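Local atomic coordinates of protein-glutamine gamma-glutamyltransferase (Pseudomonas aeruginosa PAO1, PDB entry 6G49), a protein that shows transglutaminase activity in vitro, through its periplasmic domain, and is critical for the viability of the bacterium, possibly through a function linked to the cell wall. Residues Gln91-Glu95 and Arg135-His141; His99-Pro105 and Trp159-Glu165; Ala187-Asp192 and Phe252-Ala257. The contacts are given in a common frame with arbitrary orientation. Where two conformers were deposited one is given. Residue numbers count along the deposited sequence, not the author numbering.

Interaction 1: residues Gln91-Glu95 and Arg135-His141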
# COMPACT_ATOMS: atom_id res chain seq x y z
N GLN A 91 -13.92 -1.47 9.17
CA GLN A 91 -12.86 -1.78 10.15
C GLN A 91 -13.42 -1.59 11.58
O GLN A 91 -14.49 -0.95 11.75
CB GLN A 91 -11.62 -0.87 9.98
CG GLN A 91 -10.99 -0.89 8.57
CD GLN A 91 -10.41 -2.24 8.21
OE1 GLN A 91 -9.90 -2.97 9.05
NE2 GLN A 91 -10.56 -2.61 6.94
N TRP A 92 -12.65 -2.05 12.57
CA TRP A 92 -12.91 -1.78 14.00
C TRP A 92 -11.63 -1.16 14.57
O TRP A 92 -10.72 -0.85 13.83
CB TRP A 92 -13.38 -3.05 14.74
CG TRP A 92 -12.55 -4.28 14.52
CD1 TRP A 92 -11.50 -4.72 15.29
CD2 TRP A 92 -12.73 -5.30 13.51
NE1 TRP A 92 -11.02 -5.91 14.82
CE2 TRP A 92 -11.73 -6.28 13.71
CE3 TRP A 92 -13.61 -5.45 12.42
CZ2 TRP A 92 -11.59 -7.39 12.88
CZ3 TRP A 92 -13.48 -6.56 11.61
CH2 TRP A 92 -12.48 -7.51 11.84
N SER A 93 -11.56 -0.97 15.88
CA SER A 93 -10.40 -0.30 16.51
C SER A 93 -9.13 -1.16 16.39
O SER A 93 -9.18 -2.39 16.47
CB SER A 93 -10.68 0.04 17.95
OG SER A 93 -9.56 0.72 18.51
N GLY A 94 -7.99 -0.50 16.13
CA GLY A 94 -6.67 -1.16 16.18
C GLY A 94 -5.77 -0.61 17.29
O GLY A 94 -4.63 -1.01 17.38
N GLU A 95 -6.28 0.27 18.16
CA GLU A 95 -5.51 0.94 19.21
C GLU A 95 -5.51 0.08 20.49
O GLU A 95 -6.10 0.50 21.48
CB GLU A 95 -6.15 2.32 19.42
CG GLU A 95 -5.36 3.26 20.32
CD GLU A 95 -4.01 3.69 19.78
OE1 GLU A 95 -3.63 3.28 18.68
OE2 GLU A 95 -3.32 4.42 20.50
N ARG A 135 -8.78 7.71 14.65
CA ARG A 135 -8.43 6.52 15.31
C ARG A 135 -7.60 5.60 14.41
O ARG A 135 -7.92 5.53 13.21
CB ARG A 135 -9.71 5.76 15.63
CG ARG A 135 -9.51 4.53 16.49
CD ARG A 135 -10.83 3.81 16.82
NE ARG A 135 -11.69 4.52 17.77
CZ ARG A 135 -11.69 4.32 19.09
NH1 ARG A 135 -10.72 3.63 19.68
NH2 ARG A 135 -12.67 4.83 19.83
N LEU A 136 -6.62 4.91 14.99
CA LEU A 136 -5.91 3.86 14.30
C LEU A 136 -6.83 2.64 14.24
O LEU A 136 -7.25 2.11 15.29
CB LEU A 136 -4.62 3.53 15.02
CG LEU A 136 -3.74 2.49 14.35
CD1 LEU A 136 -3.10 3.05 13.11
CD2 LEU A 136 -2.69 1.95 15.32
N MET A 137 -7.17 2.21 13.03
CA MET A 137 -8.14 1.12 12.86
C MET A 137 -7.40 -0.23 12.81
O MET A 137 -6.15 -0.32 12.86
CB MET A 137 -9.00 1.36 11.61
CG MET A 137 -9.68 2.71 11.55
SD MET A 137 -10.69 3.03 13.06
CE MET A 137 -12.07 1.97 12.61
N SER A 138 -8.18 -1.32 12.71
CA SER A 138 -7.68 -2.67 12.80
C SER A 138 -6.70 -3.01 11.67
O SER A 138 -5.87 -3.88 11.87
CB SER A 138 -8.84 -3.70 12.81
OG SER A 138 -9.91 -3.38 11.92
N ASP A 139 -6.79 -2.29 10.53
CA ASP A 139 -5.89 -2.51 9.40
C ASP A 139 -4.74 -1.47 9.39
O ASP A 139 -4.11 -1.25 8.32
CB ASP A 139 -6.67 -2.48 8.09
CG ASP A 139 -7.21 -1.10 7.73
OD1 ASP A 139 -7.33 -0.26 8.70
OD2 ASP A 139 -7.58 -0.88 6.56
N PHE A 140 -4.53 -0.79 10.54
CA PHE A 140 -3.40 0.11 10.78
C PHE A 140 -3.49 1.34 9.87
O PHE A 140 -2.47 1.91 9.57
CB PHE A 140 -2.08 -0.61 10.58
CG PHE A 140 -1.91 -1.79 11.50
CD1 PHE A 140 -1.53 -1.59 12.81
CD2 PHE A 140 -2.27 -3.08 11.11
CE1 PHE A 140 -1.50 -2.64 13.72
CE2 PHE A 140 -2.23 -4.12 12.02
CZ PHE A 140 -1.83 -3.90 13.32
N HIS A 141 -4.68 1.78 9.50
CA HIS A 141 -4.84 3.08 8.86
C HIS A 141 -5.61 3.99 9.82
O HIS A 141 -6.34 3.53 10.67
CB HIS A 141 -5.54 2.94 7.50
CG HIS A 141 -7.01 3.14 7.52
ND1 HIS A 141 -7.86 2.14 7.91
CD2 HIS A 141 -7.80 4.17 7.18
CE1 HIS A 141 -9.12 2.58 7.83
NE2 HIS A 141 -9.12 3.83 7.40
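The type I beta turn Met-137 to Phe-140 lies in the connection of the antiparallel hairpin 134-136/142-144 and receives the loop segment 91-95 in the N-terminal part of the periplasmic domain. The backbones meet in a single bridge, Ser-93 with Met-137, made by two bonds: Ser-138 N donates a hydrogen bond to Trp-92 O at 2.8 Å, and Gly-94 N donates to Leu-136 O, also at 2.8 Å. Phe-140 N to Met-137 O (2.9 Å) closes the turn, and Met-137 N donates to His-141 O (2.8 Å) across its base. Gly-94 runs so close to the turn that its CA makes a CA-H...O contact with Met-137 O at 3.5 Å; a beta carbon there would clash with the same oxygen. The hydroxyl of Ser-138 works in both directions, accepting from Trp-92 N (3.1 Å to OG) and donating to Gln-91 OE1 (2.9 Å from OG), while its CB lies over the five-membered ring of Trp-92 in a CH-pi contact. Gln-91 NE2 turns instead to Glu-79. Ser-93 OG takes two weak bonds, from Arg-135 NH1 and from Glu-95 N, both at 3.3 Å. The Glu-95 carboxylate finds its partner in Gln-128. Asp-139 divides its carboxylate: OD2 pairs with Thr-77, and OD1 accepts a short hydrogen bond from His-141 ND1, 2.6 Å long and nearly straight at 173°.

Interaction 2: residues His99-Pro105 and Trp159-Glu165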
# COMPACT_ATOMS: atom_id res chain seq x y z
N HIS A 99 -3.33 -5.69 19.02
CA HIS A 99 -3.18 -5.27 17.71
C HIS A 99 -1.69 -5.10 17.40
O HIS A 99 -1.28 -5.60 16.41
CB HIS A 99 -4.13 -4.12 17.34
CG HIS A 99 -5.25 -4.61 16.49
ND1 HIS A 99 -5.12 -4.83 15.09
CD2 HIS A 99 -6.51 -5.00 16.84
CE1 HIS A 99 -6.26 -5.32 14.65
NE2 HIS A 99 -7.13 -5.43 15.70
N TRP A 100 -0.90 -4.41 18.25
CA TRP A 100 0.46 -4.03 17.87
C TRP A 100 1.31 -3.66 19.09
O TRP A 100 0.78 -3.41 20.14
CB TRP A 100 0.46 -2.90 16.85
CG TRP A 100 -0.00 -1.56 17.35
CD1 TRP A 100 -1.27 -1.21 17.69
CD2 TRP A 100 0.80 -0.38 17.54
NE1 TRP A 100 -1.31 0.11 18.05
CE2 TRP A 100 -0.05 0.64 17.99
CE3 TRP A 100 2.15 -0.09 17.37
CZ2 TRP A 100 0.40 1.92 18.26
CZ3 TRP A 100 2.59 1.19 17.61
CH2 TRP A 100 1.72 2.17 18.08
N GLN A 101 2.61 -3.65 18.89
CA GLN A 101 3.60 -3.37 19.90
C GLN A 101 4.65 -2.44 19.30
O GLN A 101 5.29 -2.73 18.31
CB GLN A 101 4.24 -4.69 20.36
CG GLN A 101 5.40 -4.55 21.35
CD GLN A 101 6.25 -5.80 21.40
OE1 GLN A 101 7.43 -5.80 21.05
NE2 GLN A 101 5.63 -6.91 21.79
N LYS A 102 4.85 -1.32 19.95
CA LYS A 102 5.92 -0.46 19.66
C LYS A 102 7.28 -1.12 19.85
O LYS A 102 7.52 -1.75 20.84
CB LYS A 102 5.89 0.72 20.62
CG LYS A 102 4.70 1.62 20.43
CD LYS A 102 4.65 2.76 21.39
CE LYS A 102 3.38 3.55 21.17
NZ LYS A 102 3.25 4.66 22.13
N ARG A 103 8.11 -0.99 18.83
CA ARG A 103 9.51 -1.25 18.95
C ARG A 103 10.23 -0.44 17.87
O ARG A 103 9.63 0.09 16.92
CB ARG A 103 9.77 -2.76 18.90
CG ARG A 103 9.93 -3.33 17.51
CD ARG A 103 9.75 -4.84 17.43
NE ARG A 103 9.34 -5.18 16.08
CZ ARG A 103 9.00 -6.39 15.63
NH1 ARG A 103 9.17 -7.47 16.38
NH2 ARG A 103 8.50 -6.50 14.40
N GLY A 104 11.52 -0.24 18.09
CA GLY A 104 12.33 0.50 17.17
C GLY A 104 12.14 2.02 17.31
O GLY A 104 11.53 2.54 18.24
N PRO A 105 12.72 2.78 16.39
CA PRO A 105 12.75 4.24 16.54
C PRO A 105 11.35 4.85 16.34
O PRO A 105 10.55 4.29 15.60
CB PRO A 105 13.75 4.67 15.46
CG PRO A 105 13.75 3.57 14.44
CD PRO A 105 13.36 2.30 15.16
N TRP A 159 6.06 4.40 14.32
CA TRP A 159 7.00 3.33 14.64
C TRP A 159 7.07 2.36 13.48
O TRP A 159 6.27 1.42 13.41
CB TRP A 159 6.50 2.59 15.88
CG TRP A 159 6.72 3.36 17.15
CD1 TRP A 159 7.77 3.20 18.02
CD2 TRP A 159 5.88 4.40 17.69
NE1 TRP A 159 7.66 4.12 19.04
CE2 TRP A 159 6.50 4.83 18.90
CE3 TRP A 159 4.66 4.97 17.33
CZ2 TRP A 159 5.94 5.83 19.69
CZ3 TRP A 159 4.11 5.97 18.12
CH2 TRP A 159 4.76 6.41 19.27
N PRO A 160 7.96 2.59 12.51
CA PRO A 160 7.98 1.80 11.29
C PRO A 160 8.31 0.32 11.57
O PRO A 160 7.96 -0.54 10.75
CB PRO A 160 9.10 2.44 10.47
CG PRO A 160 9.07 3.89 10.93
CD PRO A 160 8.86 3.77 12.43
N GLN A 161 9.01 0.06 12.67
CA GLN A 161 9.42 -1.34 13.05
C GLN A 161 8.43 -2.00 14.00
O GLN A 161 8.70 -3.09 14.51
CB GLN A 161 10.82 -1.30 13.67
CG GLN A 161 11.85 -0.85 12.66
CD GLN A 161 13.27 -0.86 13.19
OE1 GLN A 161 13.56 -1.43 14.23
NE2 GLN A 161 14.15 -0.23 12.45
N ALA A 162 7.27 -1.37 14.24
CA ALA A 162 6.28 -1.92 15.16
C ALA A 162 5.89 -3.34 14.72
O ALA A 162 5.88 -3.64 13.54
CB ALA A 162 5.05 -1.06 15.22
N LEU A 163 5.68 -4.22 15.71
CA LEU A 163 5.14 -5.57 15.43
C LEU A 163 3.63 -5.45 15.29
O LEU A 163 2.95 -4.93 16.15
CB LEU A 163 5.53 -6.48 16.59
CG LEU A 163 5.05 -7.92 16.53
CD1 LEU A 163 5.62 -8.62 15.33
CD2 LEU A 163 5.47 -8.65 17.81
N ARG A 164 3.12 -5.92 14.16
CA ARG A 164 1.71 -5.82 13.87
C ARG A 164 0.94 -7.12 13.83
O ARG A 164 1.16 -7.95 12.97
CB ARG A 164 1.52 -5.09 12.55
CG ARG A 164 2.33 -3.83 12.42
CD ARG A 164 1.92 -3.04 11.21
NE ARG A 164 2.68 -3.44 10.03
CZ ARG A 164 2.14 -3.60 8.84
NH1 ARG A 164 0.85 -3.38 8.70
NH2 ARG A 164 2.89 -3.96 7.81
N GLU A 165 0.03 -7.26 14.78
CA GLU A 165 -0.86 -8.39 14.86
C GLU A 165 -0.10 -9.72 14.78
O GLU A 165 -0.36 -10.55 13.90
CB GLU A 165 -1.93 -8.27 13.76
CG GLU A 165 -3.31 -8.46 14.26
CD GLU A 165 -4.44 -8.55 13.26
OE1 GLU A 165 -4.30 -8.09 12.09
OE2 GLU A 165 -5.48 -9.09 13.66
O HOH W 1 9.93 1.77 14.84
O HOH W 2 7.09 -5.68 12.12
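His-99 begins the pairing, its carbonyl O accepting from Glu-165 N at 2.7 Å; the Glu-165 carboxylate reaches outside, to Trp-299 and Asp-169. Trp-100 stands opposite Arg-164 in an antiparallel non-hydrogen-bonded pair, with Trp-100 CA 3.2 Å from Leu-163 O. The edge of its indole meets Ala-162 (Trp-100 CE3 to Ala-162 CB 3.7 Å) and approaches Trp-159 (Trp-100 CH2 to Trp-159 CE3 4.1 Å). Arg-164, on the same sheet face, makes salt bridges to Asp-125 and Glu-291. Gln-101 and Leu-163 form the hydrogen-bonded pair, N to O and O to N both 3.0 Å. Beyond it the backbone ladder ends, though the chains separate only toward Pro-105. Lys-102 lays CE 3.8 Å above the centroid of the Trp-159 six-membered ring, a CH-pi contact. Arg-103 folds back so that NE donates to Gln-161 O at 2.7 Å, its guanidinium face covering Leu-163 (CZ to CB 3.6 Å); a water bridges Arg-103 NH2, weakly, to Ala-162 O. Gly-104, at positive phi, has its CA 3.7 Å from Gln-161 OE1. Pro-105 packs its CD on Gln-161 CD at 3.7 Å, and a second water fills the gap, donating to Arg-103 O and Pro-105 O and accepting from Gln-161 N. The whole is a two-stranded antiparallel ribbon, its 163-164 strand preceded by a type I turn, Trp-159 to Ala-162.

Interaction 3: residues Ala187-Asp192 and Phe252-Ala257; sequences ARALAD and FVLRAA
Two right-handed alpha-helical segments of the transglutaminase-like part, 187-192 and 252-256, pack closely, crossing at -56° with their N-to-C directions 56° apart and their axes 8.2 Å apart at closest approach; bonds such as Ala-191 N to Ala-187 O and Ala-256 N to Phe-252 O (both 2.9 Å) hold each helix, and Ala-257 follows. Such a near approach depends on alanines at the interface. In register, Ala-191 CA lies 4.7 Å from Ala-257 CA. The Ala-191 CB is the central bump: it enters a hollow walled by Val-253, Ala-256 and Ala-257, 3.4 Å from both Val-253 O and Ala-256 CB and 3.6 Å from Ala-257 N. One turn earlier, Ala-187 CB touches Phe-252 CE1 at 3.7 Å. Phe-252 leaves its helix sideways and, with chi1 t, brings its ring near helix 187-192; Val-253, also t, fits CG2 near Leu-190 CD2 (4.4 Å). Arg-188 (chi1 m, chi2 t) extends along the margin: NH2 lies at the edge of the Phe-252 ring, 3.8 Å from CZ, and the guanidinium donates to the backbone carbonyls of Pro-180 and Gly-183. With no direct hydrogen bond across, a water lies 2.7 Å from Asp-192 OD1 and 3.1 Å from Ala-256 O. Helix 230-238 covers Ala-187, Leu-190, Phe-252 and Val-253, helix 201-214 packs on Leu-190, Val-253 and Ala-257, and strand 261-265 on Leu-254 and Arg-255.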
# COMPACT_ATOMS: atom_id res chain seq x y z
N ALA A 187 -3.35 -17.37 -12.77
CA ALA A 187 -2.74 -16.87 -11.57
C ALA A 187 -2.96 -17.82 -10.39
O ALA A 187 -2.04 -17.99 -9.55
CB ALA A 187 -3.27 -15.48 -11.28
N ARG A 188 -4.15 -18.45 -10.34
CA ARG A 188 -4.43 -19.45 -9.33
C ARG A 188 -3.49 -20.65 -9.51
O ARG A 188 -2.96 -21.18 -8.53
CB ARG A 188 -5.90 -19.87 -9.37
CG ARG A 188 -6.86 -18.88 -8.73
CD ARG A 188 -8.28 -19.33 -9.00
NE ARG A 188 -9.14 -18.22 -9.37
CZ ARG A 188 -9.86 -17.51 -8.50
NH1 ARG A 188 -10.05 -17.95 -7.26
NH2 ARG A 188 -10.39 -16.36 -8.88
N ALA A 189 -3.25 -21.06 -10.76
CA ALA A 189 -2.29 -22.18 -11.02
C ALA A 189 -0.87 -21.83 -10.55
O ALA A 189 -0.16 -22.63 -9.94
CB ALA A 189 -2.30 -22.53 -12.51
N LEU A 190 -0.42 -20.59 -10.83
CA LEU A 190 0.85 -20.14 -10.35
C LEU A 190 0.91 -20.21 -8.82
O LEU A 190 1.89 -20.65 -8.28
CB LEU A 190 1.11 -18.72 -10.86
CG LEU A 190 2.36 -18.05 -10.32
CD1 LEU A 190 3.65 -18.74 -10.77
CD2 LEU A 190 2.40 -16.58 -10.71
N ALA A 191 -0.14 -19.72 -8.13
CA ALA A 191 -0.19 -19.71 -6.69
C ALA A 191 -0.06 -21.14 -6.14
O ALA A 191 0.64 -21.39 -5.19
CB ALA A 191 -1.47 -19.09 -6.23
N ASP A 192 -0.75 -22.06 -6.80
CA ASP A 192 -0.68 -23.50 -6.43
C ASP A 192 0.75 -24.05 -6.53
O ASP A 192 1.19 -24.72 -5.63
CB ASP A 192 -1.53 -24.35 -7.37
CG ASP A 192 -3.01 -24.16 -7.14
OD1 ASP A 192 -3.36 -23.59 -6.07
OD2 ASP A 192 -3.81 -24.54 -8.05
N PHE A 252 -3.28 -10.95 -4.99
CA PHE A 252 -4.09 -12.05 -5.54
C PHE A 252 -3.36 -13.38 -5.40
O PHE A 252 -3.92 -14.35 -4.86
CB PHE A 252 -4.46 -11.79 -6.99
CG PHE A 252 -5.33 -12.86 -7.59
CD1 PHE A 252 -4.80 -14.07 -7.97
CD2 PHE A 252 -6.67 -12.61 -7.75
CE1 PHE A 252 -5.62 -15.07 -8.48
CE2 PHE A 252 -7.51 -13.61 -8.28
CZ PHE A 252 -6.97 -14.82 -8.66
N VAL A 253 -2.12 -13.43 -5.89
CA VAL A 253 -1.37 -14.68 -5.92
C VAL A 253 -1.09 -15.15 -4.50
O VAL A 253 -1.24 -16.34 -4.19
CB VAL A 253 -0.07 -14.58 -6.75
CG1 VAL A 253 0.77 -15.84 -6.65
CG2 VAL A 253 -0.43 -14.30 -8.17
N LEU A 254 -0.77 -14.22 -3.57
CA LEU A 254 -0.53 -14.61 -2.16
C LEU A 254 -1.80 -15.22 -1.55
O LEU A 254 -1.72 -16.30 -0.90
CB LEU A 254 -0.02 -13.42 -1.35
CG LEU A 254 1.37 -12.90 -1.69
CD1 LEU A 254 1.68 -11.69 -0.84
CD2 LEU A 254 2.46 -13.95 -1.54
N ARG A 255 -2.94 -14.61 -1.77
CA ARG A 255 -4.15 -15.11 -1.20
C ARG A 255 -4.46 -16.48 -1.80
O ARG A 255 -4.94 -17.40 -1.06
CB ARG A 255 -5.34 -14.23 -1.52
CG ARG A 255 -5.32 -12.90 -0.77
CD ARG A 255 -6.63 -12.19 -0.91
NE ARG A 255 -6.66 -10.96 -0.09
CZ ARG A 255 -7.68 -10.19 0.14
NH1 ARG A 255 -8.87 -10.40 -0.43
NH2 ARG A 255 -7.53 -9.18 1.02
N ALA A 256 -4.23 -16.64 -3.10
CA ALA A 256 -4.51 -17.93 -3.77
C ALA A 256 -3.56 -19.01 -3.27
O ALA A 256 -3.92 -20.22 -3.38
CB ALA A 256 -4.50 -17.79 -5.26
N ALA A 257 -2.40 -18.66 -2.75
CA ALA A 257 -1.43 -19.57 -2.17
C ALA A 257 -1.68 -19.80 -0.67
O ALA A 257 -0.88 -20.41 -0.00
CB ALA A 257 -0.03 -19.06 -2.33
O HOH W 3 -4.91 -21.33 -6.06

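In the fold
Interactions 1 and 2 belong to the N-terminal part of the domain and touch: the carbonyls of Gly-94 and Ser-138 pack on the His-99 side chain, and the segments of the two interactions alternate along the chain. Both mix buried residues with exposed ones and rely on backbone hydrogen bonds, interaction 1 adding a serine-centred polar network and interaction 2 waters and an arginine-to-carbonyl bond. Interaction 3 lies in the transglutaminase-like part, its centre about 28 and 29 Å from the centres of interactions 1 and 2; it is more buried, joins helices, and depends on apolar fit. Its helix 243-256 begins at Cys-243, the probable nucleophile, while Arg-164 of interaction 2 comes about 11 Å, between side chains, from Asp-303, the probable third triad member.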